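Putative uncharacterized protein PH0594 (Pyrococcus horikoshii, PDB 4HXF) is a hexameric, self-compartmentalizing serine protease of the acylaminoacyl peptidase type, built of an alpha/beta-hydrolase domain and a beta-propeller, that probably cleaves peptides. Local coordinates at residues 359-364 / 426-431; 383-388 / 416-421; 435-440 / 465-470. One frame throughout, in Å; residues are numbered along the deposited sequence.

Contact 1: 359-364 / 426-431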
loop_
_atom_site.group_PDB
_atom_site.type_symbol
_atom_site.label_atom_id
_atom_site.label_comp_id
_atom_site.label_asym_id
_atom_site.label_seq_id
_atom_site.Cartn_x
_atom_site.Cartn_y
_atom_site.Cartn_z
ATOM N N ILE A 359 2.484 -11.282 66.746
ATOM C CA ILE A 359 1.963 -12.557 67.284
ATOM C C ILE A 359 3.233 -13.214 67.927
ATOM O O ILE A 359 3.837 -12.632 68.855
ATOM C CB ILE A 359 1.163 -13.421 66.261
ATOM C CG1 ILE A 359 0.057 -12.581 65.572
ATOM C CG2 ILE A 359 0.514 -14.650 66.996
ATOM C CD1 ILE A 359 -0.680 -13.378 64.486
ATOM N N ASP A 360 3.670 -14.308 67.329
ATOM C CA ASP A 360 4.795 -15.128 67.713
ATOM C C ASP A 360 6.113 -14.822 66.991
ATOM O O ASP A 360 7.071 -15.438 67.271
ATOM C CB ASP A 360 4.419 -16.650 67.530
ATOM C CG ASP A 360 3.963 -17.036 66.102
ATOM O OD1 ASP A 360 3.482 -16.173 65.357
ATOM O OD2 ASP A 360 4.046 -18.240 65.766
ATOM N N LEU A 361 6.177 -13.830 66.084
ATOM C CA LEU A 361 7.372 -13.653 65.269
ATOM C C LEU A 361 7.873 -12.221 65.394
ATOM O O LEU A 361 7.158 -11.361 65.799
ATOM C CB LEU A 361 7.012 -13.893 63.810
ATOM C CG LEU A 361 6.638 -15.329 63.369
ATOM C CD1 LEU A 361 6.252 -15.427 61.913
ATOM C CD2 LEU A 361 7.844 -16.228 63.747
ATOM N N GLU A 362 9.110 -12.036 64.999
ATOM C CA GLU A 362 9.705 -10.701 64.742
ATOM C C GLU A 362 9.959 -10.585 63.256
ATOM O O GLU A 362 10.480 -11.509 62.636
ATOM C CB GLU A 362 10.959 -10.460 65.599
ATOM C CG GLU A 362 11.513 -9.026 65.451
ATOM C CD GLU A 362 12.691 -8.718 66.378
ATOM O OE1 GLU A 362 13.807 -8.502 65.844
ATOM O OE2 GLU A 362 12.497 -8.858 67.600
ATOM N N LEU A 363 9.503 -9.487 62.608
ATOM C CA LEU A 363 9.484 -9.375 61.128
ATOM C C LEU A 363 10.173 -8.091 60.692
ATOM O O LEU A 363 10.423 -7.159 61.517
ATOM C CB LEU A 363 7.996 -9.272 60.649
ATOM C CG LEU A 363 7.058 -10.415 61.020
ATOM C CD1 LEU A 363 5.686 -10.199 60.305
ATOM C CD2 LEU A 363 7.586 -11.702 60.601
ATOM N N ASP A 364 10.484 -8.066 59.395
ATOM C CA ASP A 364 11.048 -6.919 58.733
ATOM C C ASP A 364 9.977 -6.024 58.107
ATOM O O ASP A 364 9.079 -6.509 57.411
ATOM C CB ASP A 364 11.961 -7.388 57.611
ATOM C CG ASP A 364 13.289 -7.991 58.138
ATOM O OD1 ASP A 364 13.878 -7.524 59.108
ATOM O OD2 ASP A 364 13.725 -8.932 57.448
ATOM N N ALA A 426 7.862 -19.289 55.230
ATOM C CA ALA A 426 7.058 -19.306 53.993
ATOM C C ALA A 426 5.820 -20.158 54.036
ATOM O O ALA A 426 4.748 -19.774 53.582
ATOM C CB ALA A 426 7.932 -19.731 52.820
ATOM N N LEU A 427 5.927 -21.313 54.649
ATOM C CA LEU A 427 4.827 -22.278 54.669
ATOM C C LEU A 427 3.723 -21.933 55.648
ATOM O O LEU A 427 2.619 -22.469 55.562
ATOM C CB LEU A 427 5.358 -23.669 54.943
ATOM C CG LEU A 427 6.340 -24.185 53.853
ATOM C CD1 LEU A 427 6.809 -25.596 54.177
ATOM C CD2 LEU A 427 5.745 -24.157 52.399
ATOM N N ARG A 428 4.012 -21.000 56.529
ATOM C CA ARG A 428 2.975 -20.604 57.513
ATOM C C ARG A 428 1.668 -20.101 56.879
ATOM O O ARG A 428 0.652 -20.141 57.588
ATOM C CB ARG A 428 3.497 -19.442 58.435
ATOM C CG ARG A 428 4.377 -19.975 59.507
ATOM C CD ARG A 428 5.011 -18.899 60.289
ATOM N NE ARG A 428 5.881 -19.275 61.435
ATOM C CZ ARG A 428 5.470 -19.355 62.698
ATOM N NH1 ARG A 428 4.199 -19.235 63.062
ATOM N NH2 ARG A 428 6.332 -19.585 63.615
ATOM N N VAL A 429 1.730 -19.528 55.684
ATOM C CA VAL A 429 0.590 -18.890 55.030
ATOM C C VAL A 429 -0.378 -19.933 54.488
ATOM O O VAL A 429 -1.527 -19.612 54.228
ATOM C CB VAL A 429 1.002 -17.836 53.943
ATOM C CG1 VAL A 429 1.599 -18.576 52.709
ATOM C CG2 VAL A 429 -0.211 -16.948 53.572
ATOM N N LEU A 430 0.116 -21.183 54.263
ATOM C CA LEU A 430 -0.736 -22.172 53.512
ATOM C C LEU A 430 -2.004 -22.484 54.399
ATOM O O LEU A 430 -1.930 -22.701 55.621
ATOM C CB LEU A 430 0.035 -23.468 53.252
ATOM C CG LEU A 430 1.346 -23.337 52.400
ATOM C CD1 LEU A 430 1.831 -24.742 52.086
ATOM C CD2 LEU A 430 1.173 -22.483 51.161
ATOM N N GLU A 431 -3.150 -22.367 53.731
ATOM C CA GLU A 431 -4.476 -22.507 54.309
ATOM C C GLU A 431 -4.817 -21.383 55.275
ATOM O O GLU A 431 -5.815 -21.468 55.971
ATOM C CB GLU A 431 -4.740 -23.909 54.991
ATOM C CG GLU A 431 -4.469 -25.071 54.037
ATOM C CD GLU A 431 -4.893 -26.388 54.674
ATOM O OE1 GLU A 431 -3.972 -27.119 55.075
ATOM O OE2 GLU A 431 -6.107 -26.643 54.899
HETATM O O HOH W 1 6.480 -19.315 66.440
#
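Asp360 turns its carboxylate to Arg428 with a chi1 of 57°, which sets CG between its own backbone N and carbonyl carbon. Arg428 comes from the opposite direction on a chain extended from CG to NE. Its NH1 donates to Asp360 OD2 at 2.9 Å, and the pair is a salt bridge. The bond is bent, with 141° at the hydrogen. It meets OD2 on the syn side, but the carboxylate and guanidinium planes stand 75° apart. One hydrogen bond forms, from NH1, and the two flat groups do not lie side by side. A water makes the second link. It donates to Asp360 OD2 at 2.7 Å and accepts from Arg428 NH2 at 2.8 Å, in the plane of the guanidinium. Leu361 lies over one guanidinium face, with CD1 3.9 Å from Arg428 NE and CD2 3.7 Å from Arg428 NH2. Asp360 OD1 pairs with Arg416, so one carboxylate serves two neighbouring arginines and is likely to balance their charge. The contact is at the surface. It joins the start of strand 361-368 to the type I turn Leu427-Leu430, at the strand 352-358 end of the central sheet of the alpha/beta-hydrolase fold.

Contact 2: 383-388 / 416-421. With Y3A (N-[(benzyloxy)carbonyl]glycyl-N-[(2S,3R)-4-chloro-3-hydroxy-1-phenylbutan-2-yl]glycinamide), chain B.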
loop_
_atom_site.group_PDB
_atom_site.type_symbol
_atom_site.label_atom_id
_atom_site.label_comp_id
_atom_site.label_asym_id
_atom_site.label_seq_id
_atom_site.Cartn_x
_atom_site.Cartn_y
_atom_site.Cartn_z
ATOM N N PHE A 383 2.057 -0.650 50.901
ATOM C CA PHE A 383 2.172 -1.535 49.784
ATOM C C PHE A 383 2.287 -3.004 50.259
ATOM O O PHE A 383 2.991 -3.257 51.230
ATOM C CB PHE A 383 3.429 -1.260 48.956
ATOM C CG PHE A 383 3.317 -0.060 48.037
ATOM C CD1 PHE A 383 3.253 -0.258 46.649
ATOM C CD2 PHE A 383 3.334 1.231 48.540
ATOM C CE1 PHE A 383 3.208 0.848 45.823
ATOM C CE2 PHE A 383 3.305 2.370 47.709
ATOM C CZ PHE A 383 3.215 2.137 46.352
ATOM N N VAL A 384 1.617 -3.910 49.553
ATOM C CA VAL A 384 1.682 -5.316 49.879
ATOM C C VAL A 384 2.180 -6.066 48.689
ATOM O O VAL A 384 1.594 -6.033 47.577
ATOM C CB VAL A 384 0.247 -5.866 50.252
ATOM C CG1 VAL A 384 0.318 -7.397 50.614
ATOM C CG2 VAL A 384 -0.329 -5.021 51.427
ATOM N N HIS A 385 3.245 -6.844 48.888
ATOM C CA HIS A 385 3.813 -7.565 47.743
ATOM C C HIS A 385 2.966 -8.803 47.386
ATOM O O HIS A 385 2.135 -9.327 48.214
ATOM C CB HIS A 385 5.296 -8.026 47.953
ATOM C CG HIS A 385 5.547 -9.021 49.073
ATOM N ND1 HIS A 385 5.155 -10.361 48.963
ATOM C CD2 HIS A 385 6.257 -8.897 50.239
ATOM C CE1 HIS A 385 5.545 -10.991 50.052
ATOM N NE2 HIS A 385 6.238 -10.136 50.862
ATOM N N GLY A 386 3.198 -9.271 46.152
ATOM C CA GLY A 386 2.490 -10.478 45.660
ATOM C C GLY A 386 3.045 -11.815 46.188
ATOM O O GLY A 386 3.978 -11.856 47.064
ATOM N N GLY A 387 2.544 -12.890 45.617
ATOM C CA GLY A 387 3.047 -14.158 45.931
ATOM C C GLY A 387 1.948 -15.129 46.303
ATOM O O GLY A 387 1.240 -15.577 45.440
ATOM N N PRO A 388 1.877 -15.571 47.559
ATOM C CA PRO A 388 2.362 -14.894 48.769
ATOM C C PRO A 388 3.849 -14.978 48.941
ATOM O O PRO A 388 4.375 -14.176 49.674
ATOM C CB PRO A 388 1.649 -15.566 49.961
ATOM C CG PRO A 388 0.939 -16.739 49.397
ATOM C CD PRO A 388 0.819 -16.575 47.890
ATOM N N ARG A 416 4.624 -13.220 57.217
ATOM C CA ARG A 416 4.773 -14.650 57.006
ATOM C C ARG A 416 4.067 -15.092 55.731
ATOM O O ARG A 416 3.094 -14.520 55.241
ATOM C CB ARG A 416 4.227 -15.419 58.243
ATOM C CG ARG A 416 2.657 -15.491 58.336
ATOM C CD ARG A 416 2.248 -15.893 59.753
ATOM N NE ARG A 416 2.570 -14.809 60.673
ATOM C CZ ARG A 416 2.808 -14.924 61.947
ATOM N NH1 ARG A 416 2.692 -16.104 62.577
ATOM N NH2 ARG A 416 3.122 -13.879 62.653
ATOM N N GLY A 417 4.771 -16.024 55.095
ATOM C CA GLY A 417 4.497 -16.421 53.735
ATOM C C GLY A 417 5.527 -15.877 52.748
ATOM O O GLY A 417 5.651 -16.442 51.646
ATOM N N SER A 418 6.223 -14.774 53.057
ATOM C CA SER A 418 7.169 -14.159 52.149
ATOM C C SER A 418 8.367 -15.064 51.920
ATOM O O SER A 418 8.773 -15.893 52.821
ATOM C CB SER A 418 7.678 -12.878 52.695
ATOM O OG SER A 418 6.660 -11.881 52.929
ATOM N N ASN A 419 8.987 -14.873 50.786
ATOM C CA ASN A 419 10.364 -15.367 50.578
ATOM C C ASN A 419 11.381 -14.594 51.346
ATOM O O ASN A 419 11.127 -13.503 51.827
ATOM C CB ASN A 419 10.720 -15.323 49.065
ATOM C CG ASN A 419 11.572 -16.512 48.638
ATOM O OD1 ASN A 419 12.201 -17.180 49.470
ATOM N ND2 ASN A 419 11.517 -16.831 47.341
ATOM N N GLY A 420 12.559 -15.197 51.540
ATOM C CA GLY A 420 13.680 -14.554 52.136
ATOM C C GLY A 420 14.054 -14.926 53.546
ATOM O O GLY A 420 15.034 -14.430 54.130
ATOM N N TYR A 421 13.319 -15.878 54.107
ATOM C CA TYR A 421 13.423 -16.296 55.463
ATOM C C TYR A 421 13.448 -17.826 55.467
ATOM O O TYR A 421 13.769 -18.461 54.479
ATOM C CB TYR A 421 12.222 -15.703 56.227
ATOM C CG TYR A 421 12.221 -14.194 56.085
ATOM C CD1 TYR A 421 11.538 -13.592 55.041
ATOM C CD2 TYR A 421 12.886 -13.374 56.962
ATOM C CE1 TYR A 421 11.629 -12.239 54.821
ATOM C CE2 TYR A 421 12.924 -11.977 56.745
ATOM C CZ TYR A 421 12.228 -11.434 55.702
ATOM O OH TYR A 421 12.350 -10.080 55.509
HETATM N N3 Y3A B . 3.858 -17.183 41.486
HETATM C CA3 Y3A B . 2.667 -17.123 42.355
HETATM C C3 Y3A B . 1.691 -16.190 41.632
HETATM O O3 Y3A B . 1.681 -15.894 40.454
HETATM C C4 Y3A B . 0.544 -13.013 42.032
HETATM O O4 Y3A B . 0.970 -12.770 43.323
HETATM C CA4 Y3A B . -0.117 -14.379 42.007
HETATM N N4 Y3A B . 0.867 -15.315 42.613
HETATM C CB4 Y3A B . -1.319 -14.569 42.979
HETATM C CG4 Y3A B . -1.922 -15.934 42.932
HETATM C CD1 Y3A B . -2.556 -16.494 41.813
HETATM C CD2 Y3A B . -1.933 -16.701 44.089
HETATM C CE1 Y3A B . -3.127 -17.754 41.814
HETATM C CE2 Y3A B . -2.494 -17.969 44.108
HETATM C CZ4 Y3A B . -3.053 -18.494 42.985
HETATM C C15 Y3A B . 1.429 -12.659 40.778
#
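His385 meets Ser418 where the strand 378-384 runs out into the His-Gly-Gly-Pro loop, consistent with part of the oxyanion hole, since Gly387 N donates to Y3A O4. The polar contact across the segments is a side-chain hydrogen bond. His385 NE2 donates to Ser418 OG at 2.7 Å, with OG at the ring edge and nearly in its plane. The bond is bent, at 136°. Ser418 OG is also bonded to the carbonyl of Pro415, which fixes its direction. At the other ring nitrogen, His385 ND1 donates to Gly386 O at 2.7 Å, and this bond is much straighter, at 164°. It lies in the carbonyl plane, on a lone pair. A chi1 of 63° puts His385 CG between the backbone N and the carbonyl carbon, folding the ring back to let ND1 reach Gly386 O while NE2 faces Ser418. Two bonds at the ring edge thus hold the imidazole from turning, and one of them pins the loop backbone itself. Tyr392 packs against the ring edge-to-face.

The remaining contact is backbone packing. Pro388, after a cis peptide bond, lies against Gly417. Their carbonyl oxygens come close without bonding. The backbone angles of Gly417 and Gly387 each call for glycine.

The loop backbone makes two hydrogen bonds to the inhibitor. Gly387 O accepts from Y3A N4 at 2.9 Å, which fastens the ligand chain alongside the loop. At the reaction centre, Gly387 N donates to Y3A O4 at 2.8 Å.

Contact 3: 435-440 / 465-470. With Y3A (N-[(benzyloxy)carbonyl]glycyl-N-[(2S,3R)-4-chloro-3-hydroxy-1-phenylbutan-2-yl]glycinamide), chain B.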
loop_
_atom_site.group_PDB
_atom_site.type_symbol
_atom_site.label_atom_id
_atom_site.label_comp_id
_atom_site.label_asym_id
_atom_site.label_seq_id
_atom_site.Cartn_x
_atom_site.Cartn_y
_atom_site.Cartn_z
ATOM N N LEU A 435 -5.232 -14.350 57.322
ATOM C CA LEU A 435 -5.307 -14.555 58.761
ATOM C C LEU A 435 -4.070 -13.957 59.410
ATOM O O LEU A 435 -3.990 -12.747 59.513
ATOM C CB LEU A 435 -5.549 -16.062 59.103
ATOM C CG LEU A 435 -6.795 -16.699 58.451
ATOM C CD1 LEU A 435 -6.978 -18.150 58.864
ATOM C CD2 LEU A 435 -8.046 -15.823 58.791
ATOM N N GLU A 436 -3.103 -14.758 59.807
ATOM C CA GLU A 436 -1.906 -14.168 60.482
ATOM C C GLU A 436 -1.134 -13.207 59.570
ATOM O O GLU A 436 -0.579 -12.206 60.038
ATOM C CB GLU A 436 -0.983 -15.256 61.006
ATOM C CG GLU A 436 -1.484 -16.085 62.164
ATOM C CD GLU A 436 -2.504 -17.138 61.733
ATOM O OE1 GLU A 436 -2.563 -17.656 60.581
ATOM O OE2 GLU A 436 -3.317 -17.492 62.589
ATOM N N ASP A 437 -1.037 -13.468 58.258
ATOM C CA ASP A 437 -0.306 -12.559 57.386
ATOM C C ASP A 437 -0.874 -11.153 57.363
ATOM O O ASP A 437 -0.152 -10.157 57.371
ATOM C CB ASP A 437 0.001 -13.114 55.992
ATOM C CG ASP A 437 -1.251 -13.361 55.078
ATOM O OD1 ASP A 437 -2.387 -13.368 55.573
ATOM O OD2 ASP A 437 -1.030 -13.608 53.873
ATOM N N PHE A 438 -2.203 -11.036 57.336
ATOM C CA PHE A 438 -2.842 -9.766 57.439
ATOM C C PHE A 438 -2.600 -9.091 58.765
ATOM O O PHE A 438 -2.330 -7.920 58.820
ATOM C CB PHE A 438 -4.341 -9.923 57.208
ATOM C CG PHE A 438 -5.131 -8.604 57.307
ATOM C CD1 PHE A 438 -4.750 -7.502 56.548
ATOM C CD2 PHE A 438 -6.223 -8.510 58.110
ATOM C CE1 PHE A 438 -5.474 -6.280 56.635
ATOM C CE2 PHE A 438 -6.939 -7.342 58.211
ATOM C CZ PHE A 438 -6.566 -6.242 57.483
ATOM N N GLN A 439 -2.582 -9.875 59.826
ATOM C CA GLN A 439 -2.200 -9.366 61.140
ATOM C C GLN A 439 -0.820 -8.828 61.137
ATOM O O GLN A 439 -0.538 -7.806 61.817
ATOM C CB GLN A 439 -2.401 -10.452 62.236
ATOM C CG GLN A 439 -3.904 -10.849 62.394
ATOM C CD GLN A 439 -4.858 -9.670 62.721
ATOM O OE1 GLN A 439 -4.569 -8.862 63.601
ATOM N NE2 GLN A 439 -5.986 -9.563 61.982
ATOM N N ASP A 440 0.112 -9.504 60.448
ATOM C CA ASP A 440 1.510 -9.021 60.373
ATOM C C ASP A 440 1.564 -7.635 59.729
ATOM O O ASP A 440 2.294 -6.745 60.185
ATOM C CB ASP A 440 2.402 -9.962 59.555
ATOM C CG ASP A 440 2.626 -11.351 60.207
ATOM O OD1 ASP A 440 2.463 -11.506 61.413
ATOM O OD2 ASP A 440 2.885 -12.255 59.401
ATOM N N ILE A 465 -0.574 -5.625 44.033
ATOM C CA ILE A 465 -0.849 -6.397 42.837
ATOM C C ILE A 465 -0.835 -7.891 43.158
ATOM O O ILE A 465 -0.007 -8.381 43.970
ATOM C CB ILE A 465 0.237 -6.137 41.765
ATOM C CG1 ILE A 465 0.390 -4.642 41.457
ATOM C CG2 ILE A 465 0.047 -6.937 40.479
ATOM C CD1 ILE A 465 1.695 -4.251 40.729
ATOM N N SER A 466 -1.712 -8.675 42.529
ATOM C CA SER A 466 -1.759 -10.147 42.665
ATOM C C SER A 466 -2.146 -10.514 44.072
ATOM O O SER A 466 -3.216 -10.098 44.520
ATOM C CB SER A 466 -0.412 -10.741 42.188
ATOM O OG SER A 466 -0.661 -12.126 42.040
ATOM N N TYR A 467 -1.300 -11.240 44.818
ATOM C CA TYR A 467 -1.620 -11.532 46.220
ATOM C C TYR A 467 -1.782 -10.192 47.008
ATOM O O TYR A 467 -2.541 -10.123 48.002
ATOM C CB TYR A 467 -0.587 -12.497 46.830
ATOM C CG TYR A 467 -1.029 -12.978 48.200
ATOM C CD1 TYR A 467 -2.072 -13.922 48.303
ATOM C CD2 TYR A 467 -0.541 -12.436 49.368
ATOM C CE1 TYR A 467 -2.512 -14.368 49.539
ATOM C CE2 TYR A 467 -0.957 -12.854 50.600
ATOM C CZ TYR A 467 -1.969 -13.813 50.725
ATOM O OH TYR A 467 -2.473 -14.249 51.954
ATOM N N GLY A 468 -1.073 -9.121 46.541
ATOM C CA GLY A 468 -1.145 -7.838 47.173
ATOM C C GLY A 468 -2.513 -7.177 46.897
ATOM O O GLY A 468 -2.987 -6.367 47.693
ATOM N N GLY A 469 -3.061 -7.510 45.744
ATOM C CA GLY A 469 -4.435 -7.082 45.354
ATOM C C GLY A 469 -5.487 -7.816 46.166
ATOM O O GLY A 469 -6.424 -7.215 46.758
ATOM N N TYR A 470 -5.351 -9.149 46.319
ATOM C CA TYR A 470 -6.145 -9.908 47.282
ATOM C C TYR A 470 -6.119 -9.188 48.612
ATOM O O TYR A 470 -7.101 -9.055 49.338
ATOM C CB TYR A 470 -5.508 -11.342 47.439
ATOM C CG TYR A 470 -6.045 -12.056 48.668
ATOM C CD1 TYR A 470 -7.282 -12.557 48.706
ATOM C CD2 TYR A 470 -5.262 -12.222 49.781
ATOM C CE1 TYR A 470 -7.748 -13.204 49.820
ATOM C CE2 TYR A 470 -5.661 -12.876 50.901
ATOM C CZ TYR A 470 -6.965 -13.416 50.911
ATOM O OH TYR A 470 -7.447 -14.057 52.083
HETATM N N3 Y3A B . 3.858 -17.183 41.486
HETATM C CA3 Y3A B . 2.667 -17.123 42.355
HETATM C C3 Y3A B . 1.691 -16.190 41.632
HETATM O O3 Y3A B . 1.681 -15.894 40.454
HETATM C C4 Y3A B . 0.544 -13.013 42.032
HETATM O O4 Y3A B . 0.970 -12.770 43.323
HETATM C CA4 Y3A B . -0.117 -14.379 42.007
HETATM N N4 Y3A B . 0.867 -15.315 42.613
HETATM C CB4 Y3A B . -1.319 -14.569 42.979
HETATM C CG4 Y3A B . -1.922 -15.934 42.932
HETATM C CD1 Y3A B . -2.556 -16.494 41.813
HETATM C CD2 Y3A B . -1.933 -16.701 44.089
HETATM C CE1 Y3A B . -3.127 -17.754 41.814
HETATM C CE2 Y3A B . -2.494 -17.969 44.108
HETATM C CZ4 Y3A B . -3.053 -18.494 42.985
HETATM C C15 Y3A B . 1.429 -12.659 40.778
#
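Tyr467 OH donates to Asp437 OD2 at 2.5 Å, a very short hydrogen bond between two buried side chains. The carboxylate oxygen lies at the ring edge, in the ring plane, and the carboxylate itself is turned 41° from that plane. Tyr467 reaches it because CG stands anti to the backbone N (chi1 -171°), which carries the ring across to helix 436-451. Next comes what steadies Asp437. Its OD1 accepts from Gly434 N and, weakly, from Phe438 N at 2.9 Å, so the carboxylate is gripped at both oxygens. Val429 and Met471 pack against the same side chain. With an alanine in place of Asp437, the buried Tyr467 hydroxyl would probably lose its acceptor and the ring could shift. Further out, the backbone of Tyr467 faces the inhibitor. Tyr467 N donates to Y3A O4 at 3.1 Å, beside Ser466, whose OG is covalently bound to Y3A C4 at 1.5 Å. Ser466 has the strained backbone of a nucleophile elbow between strand 460-465 and helix 467-478. The model holds the adduct left by serine attack. The very short Tyr467-Asp437 bond is probably strong, and likely to hold the ring, and with it the backbone next to Ser466, in place.

From the N terminus, residues 359-364 come first, and contact 1 closes its loop only at 426-431. Contact 2 opens at 383-388 and closes at 416-421, so it is nested inside contact 1. Contact 3 follows in series, closing the loop from 435-440 to 465-470. None of the loops cross. Arg416 joins the contacts: its NH2 makes a salt bridge to Asp440 OD1 at 2.8 Å, tying contact 2 to contact 3. Val429 of contact 1 packs on Gly417 and on Asp437. Together they tie strand 361-368, next to the edge strand 352-358, the loop before helix 423-427 and helix 436-451 to the inhibitor-binding turns, where contacts 2 and 3 both touch Y3A.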